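Local coordinates for protein AlyQ (Persicobacter sp. CCB-QB2, PDB 7D2A) that binds uronic acid sugars, including 4,5-unsaturated mannuronic acid, probably from alginate, through a family 32 carbohydrate-binding module that also holds a calcium ion, at residues A[11-17]-A[43-49]; A[56-62]-A[97-103]; A[26-32]-A[126-130]. All coordinates share one frame. Numbering follows the deposited sequence.

Interaction 1. Residues A[11-17]-A[43-49]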
loop_
_atom_site.group_PDB
_atom_site.type_symbol
_atom_site.label_atom_id
_atom_site.label_comp_id
_atom_site.label_asym_id
_atom_site.label_seq_id
_atom_site.Cartn_x
_atom_site.Cartn_y
_atom_site.Cartn_z
ATOM N N ILE A 11 -6.157 2.930 10.322
ATOM C CA ILE A 11 -5.095 1.900 10.237
ATOM C C ILE A 11 -4.381 1.894 11.598
ATOM O O ILE A 11 -3.697 2.903 11.929
ATOM C CB ILE A 11 -4.150 2.142 9.042
ATOM C CG1 ILE A 11 -4.925 2.037 7.720
ATOM C CG2 ILE A 11 -2.974 1.167 9.135
ATOM C CD1 ILE A 11 -4.139 2.462 6.489
ATOM N N VAL A 12 -4.592 0.835 12.385
ATOM C CA VAL A 12 -4.170 0.816 13.818
ATOM C C VAL A 12 -2.702 0.437 13.958
ATOM O O VAL A 12 -2.131 0.669 15.052
ATOM C CB VAL A 12 -5.068 -0.080 14.676
ATOM C CG1 VAL A 12 -6.526 0.303 14.459
ATOM C CG2 VAL A 12 -4.835 -1.565 14.441
ATOM N N ALA A 13 -2.098 -0.177 12.948
ATOM C CA ALA A 13 -0.707 -0.656 12.988
ATOM C C ALA A 13 -0.269 -0.881 11.539
ATOM O O ALA A 13 -1.110 -1.228 10.676
ATOM C CB ALA A 13 -0.641 -1.924 13.806
ATOM N N VAL A 14 1.014 -0.690 11.288
ATOM C CA VAL A 14 1.680 -0.986 10.005
ATOM C C VAL A 14 2.978 -1.720 10.306
ATOM O O VAL A 14 3.706 -1.337 11.230
ATOM C CB VAL A 14 1.965 0.284 9.170
ATOM C CG1 VAL A 14 2.350 -0.032 7.748
ATOM C CG2 VAL A 14 0.825 1.270 9.181
ATOM N N THR A 15 3.219 -2.784 9.585
ATOM C CA THR A 15 4.503 -3.509 9.612
ATOM C C THR A 15 5.030 -3.599 8.195
ATOM O O THR A 15 4.264 -3.400 7.223
ATOM C CB THR A 15 4.338 -4.894 10.230
ATOM O OG1 THR A 15 3.519 -5.672 9.362
ATOM C CG2 THR A 15 3.787 -4.829 11.636
ATOM N N ALA A 16 6.243 -4.114 8.041
ATOM C CA ALA A 16 6.775 -4.354 6.690
ATOM C C ALA A 16 7.851 -5.432 6.716
ATOM O O ALA A 16 8.450 -5.655 7.739
ATOM C CB ALA A 16 7.331 -3.087 6.086
ATOM N N SER A 17 8.097 -6.008 5.562
ATOM C CA SER A 17 9.169 -7.010 5.338
ATOM C C SER A 17 10.549 -6.430 5.658
ATOM O O SER A 17 11.428 -7.213 6.025
ATOM C CB SER A 17 9.099 -7.568 3.969
ATOM O OG SER A 17 9.210 -6.579 2.976
ATOM N N GLN A 43 9.347 -7.048 -1.683
ATOM C CA GLN A 43 9.197 -6.368 -0.369
ATOM C C GLN A 43 7.715 -6.038 -0.187
ATOM O O GLN A 43 7.050 -5.824 -1.192
ATOM C CB GLN A 43 10.020 -5.085 -0.287
ATOM C CG GLN A 43 11.531 -5.281 -0.401
ATOM C CD GLN A 43 12.197 -5.748 0.877
ATOM O OE1 GLN A 43 11.582 -6.270 1.799
ATOM N NE2 GLN A 43 13.515 -5.621 0.924
ATOM N N TYR A 44 7.245 -5.940 1.036
ATOM C CA TYR A 44 5.808 -5.655 1.272
ATOM C C TYR A 44 5.586 -4.908 2.557
ATOM O O TYR A 44 6.438 -4.873 3.444
ATOM C CB TYR A 44 5.007 -6.952 1.267
ATOM C CG TYR A 44 5.479 -8.033 2.189
ATOM C CD1 TYR A 44 5.209 -8.003 3.537
ATOM C CD2 TYR A 44 6.171 -9.125 1.675
ATOM C CE1 TYR A 44 5.577 -9.057 4.365
ATOM C CE2 TYR A 44 6.514 -10.189 2.491
ATOM C CZ TYR A 44 6.229 -10.158 3.840
ATOM O OH TYR A 44 6.643 -11.192 4.644
ATOM N N ILE A 45 4.414 -4.279 2.622
ATOM C CA ILE A 45 3.960 -3.490 3.776
ATOM C C ILE A 45 2.538 -3.920 4.106
ATOM O O ILE A 45 1.716 -4.099 3.166
ATOM C CB ILE A 45 4.081 -1.984 3.502
ATOM C CG1 ILE A 45 3.693 -1.162 4.722
ATOM C CG2 ILE A 45 3.370 -1.546 2.189
ATOM C CD1 ILE A 45 4.186 0.289 4.603
ATOM N N THR A 46 2.249 -4.130 5.353
ATOM C CA THR A 46 0.976 -4.720 5.809
ATOM C C THR A 46 0.272 -3.768 6.752
ATOM O O THR A 46 0.829 -3.407 7.821
ATOM C CB THR A 46 1.165 -6.093 6.471
ATOM O OG1 THR A 46 2.010 -6.873 5.616
ATOM C CG2 THR A 46 -0.179 -6.762 6.667
ATOM N N PHE A 47 -0.955 -3.396 6.417
ATOM C CA PHE A 47 -1.818 -2.465 7.161
ATOM C C PHE A 47 -2.847 -3.249 7.935
ATOM O O PHE A 47 -3.465 -4.162 7.365
ATOM C CB PHE A 47 -2.517 -1.515 6.194
ATOM C CG PHE A 47 -1.519 -0.804 5.356
ATOM C CD1 PHE A 47 -0.857 0.326 5.833
ATOM C CD2 PHE A 47 -1.147 -1.305 4.131
ATOM C CE1 PHE A 47 0.125 0.912 5.056
ATOM C CE2 PHE A 47 -0.158 -0.701 3.361
ATOM C CZ PHE A 47 0.483 0.389 3.854
ATOM N N ASP A 48 -3.015 -2.929 9.219
ATOM C CA ASP A 48 -3.954 -3.611 10.126
ATOM C C ASP A 48 -5.120 -2.656 10.402
ATOM O O ASP A 48 -4.866 -1.572 10.972
ATOM C CB ASP A 48 -3.213 -4.004 11.393
ATOM C CG ASP A 48 -4.010 -4.798 12.393
ATOM O OD1 ASP A 48 -5.217 -5.064 12.158
ATOM O OD2 ASP A 48 -3.373 -5.200 13.375
ATOM N N LEU A 49 -6.347 -3.117 10.149
ATOM C CA LEU A 49 -7.548 -2.312 10.445
ATOM C C LEU A 49 -8.029 -2.549 11.872
ATOM O O LEU A 49 -9.009 -1.824 12.299
ATOM C CB LEU A 49 -8.661 -2.607 9.447
ATOM C CG LEU A 49 -8.315 -2.371 7.979
ATOM C CD1 LEU A 49 -9.540 -2.630 7.086
ATOM C CD2 LEU A 49 -7.762 -0.971 7.727
HETATM O O HOH W 1 4.438 -6.746 6.871
#

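Interaction 2. Residues A[56-62]-A[97-103]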
loop_
_atom_site.group_PDB
_atom_site.type_symbol
_atom_site.label_atom_id
_atom_site.label_comp_id
_atom_site.label_asym_id
_atom_site.label_seq_id
_atom_site.Cartn_x
_atom_site.Cartn_y
_atom_site.Cartn_z
ATOM N N ASN A 56 -13.175 -2.233 -0.342
ATOM C CA ASN A 56 -13.206 -2.327 -1.808
ATOM C C ASN A 56 -12.257 -1.371 -2.513
ATOM O O ASN A 56 -12.319 -1.240 -3.749
ATOM C CB ASN A 56 -14.650 -2.199 -2.331
ATOM C CG ASN A 56 -15.244 -0.824 -2.064
ATOM O OD1 ASN A 56 -14.520 0.070 -1.577
ATOM N ND2 ASN A 56 -16.498 -0.638 -2.435
ATOM N N GLN A 57 -11.414 -0.679 -1.752
ATOM C CA GLN A 57 -10.550 0.343 -2.377
ATOM C C GLN A 57 -9.361 0.623 -1.464
ATOM O O GLN A 57 -9.470 0.745 -0.232
ATOM C CB GLN A 57 -11.319 1.626 -2.627
ATOM C CG GLN A 57 -10.531 2.627 -3.415
ATOM C CD GLN A 57 -11.444 3.779 -3.771
ATOM O OE1 GLN A 57 -12.165 3.758 -4.777
ATOM N NE2 GLN A 57 -11.537 4.677 -2.843
ATOM N N VAL A 58 -8.193 0.623 -2.090
ATOM C CA VAL A 58 -6.933 0.990 -1.435
ATOM C C VAL A 58 -6.388 2.140 -2.247
ATOM O O VAL A 58 -6.266 2.002 -3.441
ATOM C CB VAL A 58 -5.947 -0.177 -1.330
ATOM C CG1 VAL A 58 -4.600 0.312 -0.877
ATOM C CG2 VAL A 58 -6.494 -1.288 -0.479
ATOM N N LYS A 59 -6.037 3.217 -1.578
ATOM C CA LYS A 59 -5.340 4.328 -2.248
ATOM C C LYS A 59 -3.898 4.348 -1.766
ATOM O O LYS A 59 -3.592 4.177 -0.565
ATOM C CB LYS A 59 -5.966 5.693 -1.964
ATOM C CG LYS A 59 -7.438 5.837 -2.302
ATOM C CD LYS A 59 -7.950 7.262 -2.086
ATOM C CE LYS A 59 -9.401 7.406 -2.476
ATOM N NZ LYS A 59 -9.709 8.823 -2.758
ATOM N N ALA A 60 -2.989 4.539 -2.711
ATOM C CA ALA A 60 -1.555 4.726 -2.382
ATOM C C ALA A 60 -1.011 5.910 -3.155
ATOM O O ALA A 60 -1.325 6.088 -4.352
ATOM C CB ALA A 60 -0.732 3.486 -2.640
ATOM N N ALA A 61 -0.238 6.707 -2.449
ATOM C CA ALA A 61 0.593 7.780 -3.029
ATOM C C ALA A 61 2.016 7.276 -3.091
ATOM O O ALA A 61 2.559 6.789 -2.086
ATOM C CB ALA A 61 0.467 9.052 -2.219
ATOM N N TRP A 62 2.629 7.436 -4.249
ATOM C CA TRP A 62 3.964 6.892 -4.550
ATOM C C TRP A 62 5.046 7.964 -4.484
ATOM O O TRP A 62 4.830 9.098 -4.921
ATOM C CB TRP A 62 3.931 6.243 -5.917
ATOM C CG TRP A 62 3.019 5.064 -5.951
ATOM C CD1 TRP A 62 1.712 5.081 -6.332
ATOM C CD2 TRP A 62 3.344 3.713 -5.620
ATOM N NE1 TRP A 62 1.169 3.836 -6.180
ATOM C CE2 TRP A 62 2.148 2.960 -5.773
ATOM C CE3 TRP A 62 4.514 3.079 -5.178
ATOM C CZ2 TRP A 62 2.130 1.583 -5.511
ATOM C CZ3 TRP A 62 4.479 1.736 -4.900
ATOM C CH2 TRP A 62 3.292 1.005 -5.054
ATOM N N ALA A 97 -0.156 12.345 -5.868
ATOM C CA ALA A 97 -1.330 12.225 -4.980
ATOM C C ALA A 97 -1.678 10.764 -4.713
ATOM O O ALA A 97 -1.220 9.832 -5.402
ATOM C CB ALA A 97 -2.503 12.972 -5.543
ATOM N N LEU A 98 -2.549 10.552 -3.731
ATOM C CA LEU A 98 -3.201 9.245 -3.548
ATOM C C LEU A 98 -3.890 8.808 -4.851
ATOM O O LEU A 98 -4.713 9.576 -5.406
ATOM C CB LEU A 98 -4.245 9.336 -2.445
ATOM C CG LEU A 98 -3.683 9.386 -1.030
ATOM C CD1 LEU A 98 -4.801 9.800 -0.102
ATOM C CD2 LEU A 98 -3.036 8.095 -0.581
ATOM N N GLU A 99 -3.572 7.583 -5.264
ATOM C CA GLU A 99 -4.146 6.937 -6.465
ATOM C C GLU A 99 -4.988 5.761 -6.003
ATOM O O GLU A 99 -4.509 4.951 -5.218
ATOM C CB GLU A 99 -2.992 6.518 -7.370
ATOM C CG GLU A 99 -3.421 5.886 -8.676
ATOM C CD GLU A 99 -2.259 5.962 -9.668
ATOM O OE1 GLU A 99 -1.942 7.094 -10.134
ATOM O OE2 GLU A 99 -1.677 4.914 -9.977
ATOM N N SER A 100 -6.186 5.625 -6.542
ATOM C CA SER A 100 -7.168 4.601 -6.090
ATOM C C SER A 100 -7.067 3.288 -6.879
ATOM O O SER A 100 -6.995 3.288 -8.128
ATOM C CB SER A 100 -8.550 5.149 -6.149
ATOM O OG SER A 100 -8.633 6.281 -5.313
ATOM N N TYR A 101 -7.009 2.210 -6.140
ATOM C CA TYR A 101 -7.024 0.818 -6.688
ATOM C C TYR A 101 -8.234 0.149 -6.051
ATOM O O TYR A 101 -8.265 -0.190 -4.862
ATOM C CB TYR A 101 -5.712 0.120 -6.372
ATOM C CG TYR A 101 -4.508 0.940 -6.745
ATOM C CD1 TYR A 101 -4.334 1.327 -8.052
ATOM C CD2 TYR A 101 -3.650 1.413 -5.775
ATOM C CE1 TYR A 101 -3.276 2.134 -8.425
ATOM C CE2 TYR A 101 -2.557 2.196 -6.142
ATOM C CZ TYR A 101 -2.376 2.560 -7.471
ATOM O OH TYR A 101 -1.324 3.391 -7.814
ATOM N N SER A 102 -9.258 -0.027 -6.880
ATOM C CA SER A 102 -10.599 -0.519 -6.501
ATOM C C SER A 102 -10.704 -1.990 -6.909
ATOM O O SER A 102 -10.002 -2.412 -7.858
ATOM C CB SER A 102 -11.703 0.295 -7.190
ATOM O OG SER A 102 -11.746 1.625 -6.684
ATOM N N PHE A 103 -11.529 -2.752 -6.198
ATOM C CA PHE A 103 -11.736 -4.187 -6.467
ATOM C C PHE A 103 -13.059 -4.572 -5.854
ATOM O O PHE A 103 -13.601 -3.911 -4.963
ATOM C CB PHE A 103 -10.570 -5.019 -5.924
ATOM C CG PHE A 103 -10.084 -4.652 -4.548
ATOM C CD1 PHE A 103 -10.735 -5.085 -3.406
ATOM C CD2 PHE A 103 -9.069 -3.721 -4.409
ATOM C CE1 PHE A 103 -10.333 -4.667 -2.153
ATOM C CE2 PHE A 103 -8.627 -3.318 -3.153
ATOM C CZ PHE A 103 -9.262 -3.794 -2.024
HETATM O O HOH W 2 1.070 8.837 -6.389
#

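Interaction 3. Residues A[26-32]-A[126-130]. With CA (calcium ion), chain C.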
loop_
_atom_site.group_PDB
_atom_site.type_symbol
_atom_site.label_atom_id
_atom_site.label_comp_id
_atom_site.label_asym_id
_atom_site.label_seq_id
_atom_site.Cartn_x
_atom_site.Cartn_y
_atom_site.Cartn_z
ATOM N N ASN A 26 5.297 5.775 8.290
ATOM C CA ASN A 26 5.289 7.036 7.534
ATOM C C ASN A 26 4.164 7.056 6.481
ATOM O O ASN A 26 3.857 8.107 5.897
ATOM C CB ASN A 26 6.623 7.294 6.858
ATOM C CG ASN A 26 7.706 7.672 7.845
ATOM O OD1 ASN A 26 7.472 7.887 9.049
ATOM N ND2 ASN A 26 8.905 7.739 7.313
ATOM N N THR A 27 3.613 5.901 6.133
ATOM C CA THR A 27 2.516 5.833 5.139
ATOM C C THR A 27 1.185 6.275 5.714
ATOM O O THR A 27 0.245 6.425 4.938
ATOM C CB THR A 27 2.369 4.426 4.557
ATOM O OG1 THR A 27 2.109 3.493 5.605
ATOM C CG2 THR A 27 3.615 3.996 3.832
ATOM N N ILE A 28 1.082 6.494 7.025
ATOM C CA ILE A 28 -0.240 6.840 7.632
ATOM C C ILE A 28 -0.112 8.119 8.453
ATOM O O ILE A 28 -0.973 8.323 9.353
ATOM C CB ILE A 28 -0.847 5.664 8.404
ATOM C CG1 ILE A 28 0.013 5.231 9.576
ATOM C CG2 ILE A 28 -1.111 4.489 7.472
ATOM C CD1 ILE A 28 -0.773 4.341 10.555
ATOM N N ASP A 29 0.861 8.941 8.132
ATOM C CA ASP A 29 1.036 10.187 8.917
ATOM C C ASP A 29 0.356 11.370 8.219
ATOM O O ASP A 29 0.396 12.487 8.782
ATOM C CB ASP A 29 2.508 10.445 9.225
ATOM C CG ASP A 29 3.390 10.719 8.018
ATOM O OD1 ASP A 29 2.878 10.727 6.858
ATOM O OD2 ASP A 29 4.584 10.992 8.278
ATOM N N GLY A 30 -0.277 11.195 7.047
ATOM C CA GLY A 30 -0.940 12.300 6.356
ATOM C C GLY A 30 0.026 13.175 5.589
ATOM O O GLY A 30 -0.377 14.180 5.091
ATOM N N ASN A 31 1.308 12.831 5.553
ATOM C CA ASN A 31 2.352 13.701 4.956
ATOM C C ASN A 31 2.892 13.064 3.673
ATOM O O ASN A 31 3.585 12.001 3.763
ATOM C CB ASN A 31 3.457 13.907 5.971
ATOM C CG ASN A 31 4.352 15.057 5.630
ATOM O OD1 ASN A 31 4.457 15.446 4.465
ATOM N ND2 ASN A 31 5.008 15.577 6.670
ATOM N N LEU A 32 2.738 13.763 2.544
ATOM C CA LEU A 32 3.278 13.257 1.262
ATOM C C LEU A 32 4.799 13.401 1.230
ATOM O O LEU A 32 5.393 12.840 0.300
ATOM C CB LEU A 32 2.618 13.951 0.074
ATOM C CG LEU A 32 1.122 13.657 -0.102
ATOM C CD1 LEU A 32 0.496 14.653 -1.024
ATOM C CD2 LEU A 32 0.919 12.260 -0.656
ATOM N N ILE A 126 6.573 4.388 -0.812
ATOM C CA ILE A 126 5.154 4.775 -0.706
ATOM C C ILE A 126 5.058 5.905 0.304
ATOM O O ILE A 126 5.533 5.724 1.431
ATOM C CB ILE A 126 4.251 3.573 -0.370
ATOM C CG1 ILE A 126 4.405 2.480 -1.450
ATOM C CG2 ILE A 126 2.826 4.044 -0.192
ATOM C CD1 ILE A 126 3.634 1.208 -1.138
ATOM N N THR A 127 4.414 7.038 -0.079
ATOM C CA THR A 127 4.317 8.158 0.869
ATOM C C THR A 127 3.063 8.097 1.736
ATOM O O THR A 127 3.122 8.516 2.914
ATOM C CB THR A 127 4.401 9.485 0.112
ATOM O OG1 THR A 127 3.288 9.534 -0.771
ATOM C CG2 THR A 127 5.691 9.640 -0.651
ATOM N N GLU A 128 1.955 7.586 1.232
ATOM C CA GLU A 128 0.675 7.561 1.975
ATOM C C GLU A 128 -0.125 6.362 1.521
ATOM O O GLU A 128 -0.114 6.110 0.274
ATOM C CB GLU A 128 -0.093 8.864 1.741
ATOM C CG GLU A 128 0.481 10.063 2.491
ATOM C CD GLU A 128 0.366 9.905 4.000
ATOM O OE1 GLU A 128 -0.808 9.885 4.485
ATOM O OE2 GLU A 128 1.400 9.829 4.737
ATOM N N VAL A 129 -0.863 5.745 2.428
ATOM C CA VAL A 129 -1.887 4.735 2.083
ATOM C C VAL A 129 -3.152 5.041 2.848
ATOM O O VAL A 129 -3.050 5.404 4.054
ATOM C CB VAL A 129 -1.369 3.322 2.379
ATOM C CG1 VAL A 129 -2.484 2.269 2.223
ATOM C CG2 VAL A 129 -0.235 2.943 1.473
ATOM N N ALA A 130 -4.283 4.781 2.227
ATOM C CA ALA A 130 -5.593 4.883 2.881
ATOM C C ALA A 130 -6.475 3.753 2.368
ATOM O O ALA A 130 -6.323 3.308 1.229
ATOM C CB ALA A 130 -6.164 6.254 2.697
HETATM CA CA CA C . 3.763 9.949 4.677
#

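Interaction 1. Residues A[11-17]-A[43-49]
Strands 13-16 and 43-49 run antiparallel, with their axes 4.6 Å apart at the closest point. Backbone hydrogen bonds hold them together. Thr15 and Thr46 form a hydrogen-bonded pair, with Thr15 N to Thr46 O at 3.0 Å and Thr46 N to Thr15 O at 2.8 Å. Ser17 N also donates to Tyr44 O (2.9 Å). At the other end Val12 N donates to Asp48 O (2.8 Å).

Ser17 adds side-chain bonds where the strand ends. Ser17 OG accepts from Tyr44 N (2.8 Å) and donates to Gln43 OE1 (2.7 Å). Ser17 CB sits over the face of the Tyr44 ring, 3.7 Å from the centroid, as a CH-pi contact. On the face carrying Thr15 and Thr46, one water joins Thr15 OG1 (2.9 Å) to Thr46 OG1 (2.7 Å). Thr46 OG1 also bonds to Arg112, and Asp48 OD1 accepts from Gly50 N and forms a salt bridge with Arg109.

The other face is apolar. Val14 CG1 lies 3.5 Å from Ile45 CG1 and 3.6 Å from Phe47 CE1. Ile11 CD1 reaches Phe47 CD1 at 4.0 Å. Ile45 and Phe47 turn inward, onto Trp36 and Val129 respectively.

An edge strand thus pairs with its inner neighbour in the five-stranded sheet. One face packs into the core, as expected of the beta-sandwich of F5/8 type C (discoidin-like) domains.

Interaction 2. Residues A[56-62]-A[97-103]
A tryptophan, a tyrosine and a glutamate are linked in a chain of hydrogen bonds at one end of this strand pair. Trp62 NE1 donates to Tyr101 OH (3.0 Å), and Tyr101 OH donates to Glu99 OE2 (2.7 Å). Glu99 OE1 also bonds to Ser92. The Tyr101 and Trp62 rings both meet Phe72.

Strands 56-62 and 99-103 are antiparallel. Val58 and Tyr101 form a hydrogen-bonded pair (Val58 N to Tyr101 O 2.9 Å, Tyr101 N to Val58 O 2.8 Å). Ala60 and Glu99 form another. A water connects Trp62 N (3.0 Å) with Ala97 O (2.7 Å), just beyond the last direct backbone bonds.

The Phe103 ring lies flat over the Asn56-Gln57 backbone, and Phe103 CE2 is 4.0 Å from Val58 CG2. Leu98 CD2 packs on Ala61 CB at 4.0 Å. Strand 52-62 lies between 99-103 and 123-133; Asn56 and Gln57 both face Phe132 in a classic beta bulge. Val58 and Tyr101 meet Ile74, and Phe103 meets Leu76, across the F5/8 type C beta-sandwich.

Interaction 3. Residues A[26-32]-A[126-130]
Glu128 curls back over the 26-32 loop, and its carboxylate meets the turn at Asp29-Asn31. Glu128 OE1 accepts a weak hydrogen bond from Gly30 N (2.9 Å). Glu128 OE2 accepts another weak one from Asn31 N (3.1 Å). Glu128 CG also touches Leu32 CD2 (3.9 Å).

The calcium ion sits between the segments. It is bound by the backbone oxygens Asn26 O (2.2 Å), Asn31 O (2.2 Å) and Thr127 O (2.4 Å), and by the carboxylate oxygens Asp29 OD1 (2.5 Å) and Glu128 OE2 (2.4 Å). Thr34 completes the site. Asp29 OD1 also accepts from Asn31 N (2.9 Å), an Asx turn that bends the loop around the metal. Gly30 has a positive phi here, which favours glycine.

One direct backbone bond joins the segments: Val129 N donates to Thr27 O (2.8 Å). The chain turns a corner at Thr127, and Thr127 and Glu128 form a classic beta bulge opposite Ala61.

Asp29 OD1 and Glu128 OE2 lie just 2.7 Å apart. Both bind the ion, whose positive charge offsets their repulsion. Holding the loop in this shape therefore probably depends on calcium, which here bridges the loop and the 126-130 segment.

Overall arrangement
Along the chain, strand 13-16 comes first, then the calcium loop 26-32, strands 43-49, 52-62 and 99-103, and last strand 123-133. Interactions 1 and 2 lie on opposite sides of the chain's centre, their centres about 15 Å apart, without touching. Each belongs to a different sheet of the sandwich. Interaction 3 is about 12 Å from either, centre to centre, and touches both. Thr27 and Val129 pack on Phe47 of interaction 1. Ala61 of interaction 2 probably hydrogen-bonds to Thr127 and Glu128, because strands 52-62 and 123-133 are sheet neighbours. The calcium site thus connects to both sheets, with the side chain of Thr127 about 9 Å from the bound unsaturated sugar.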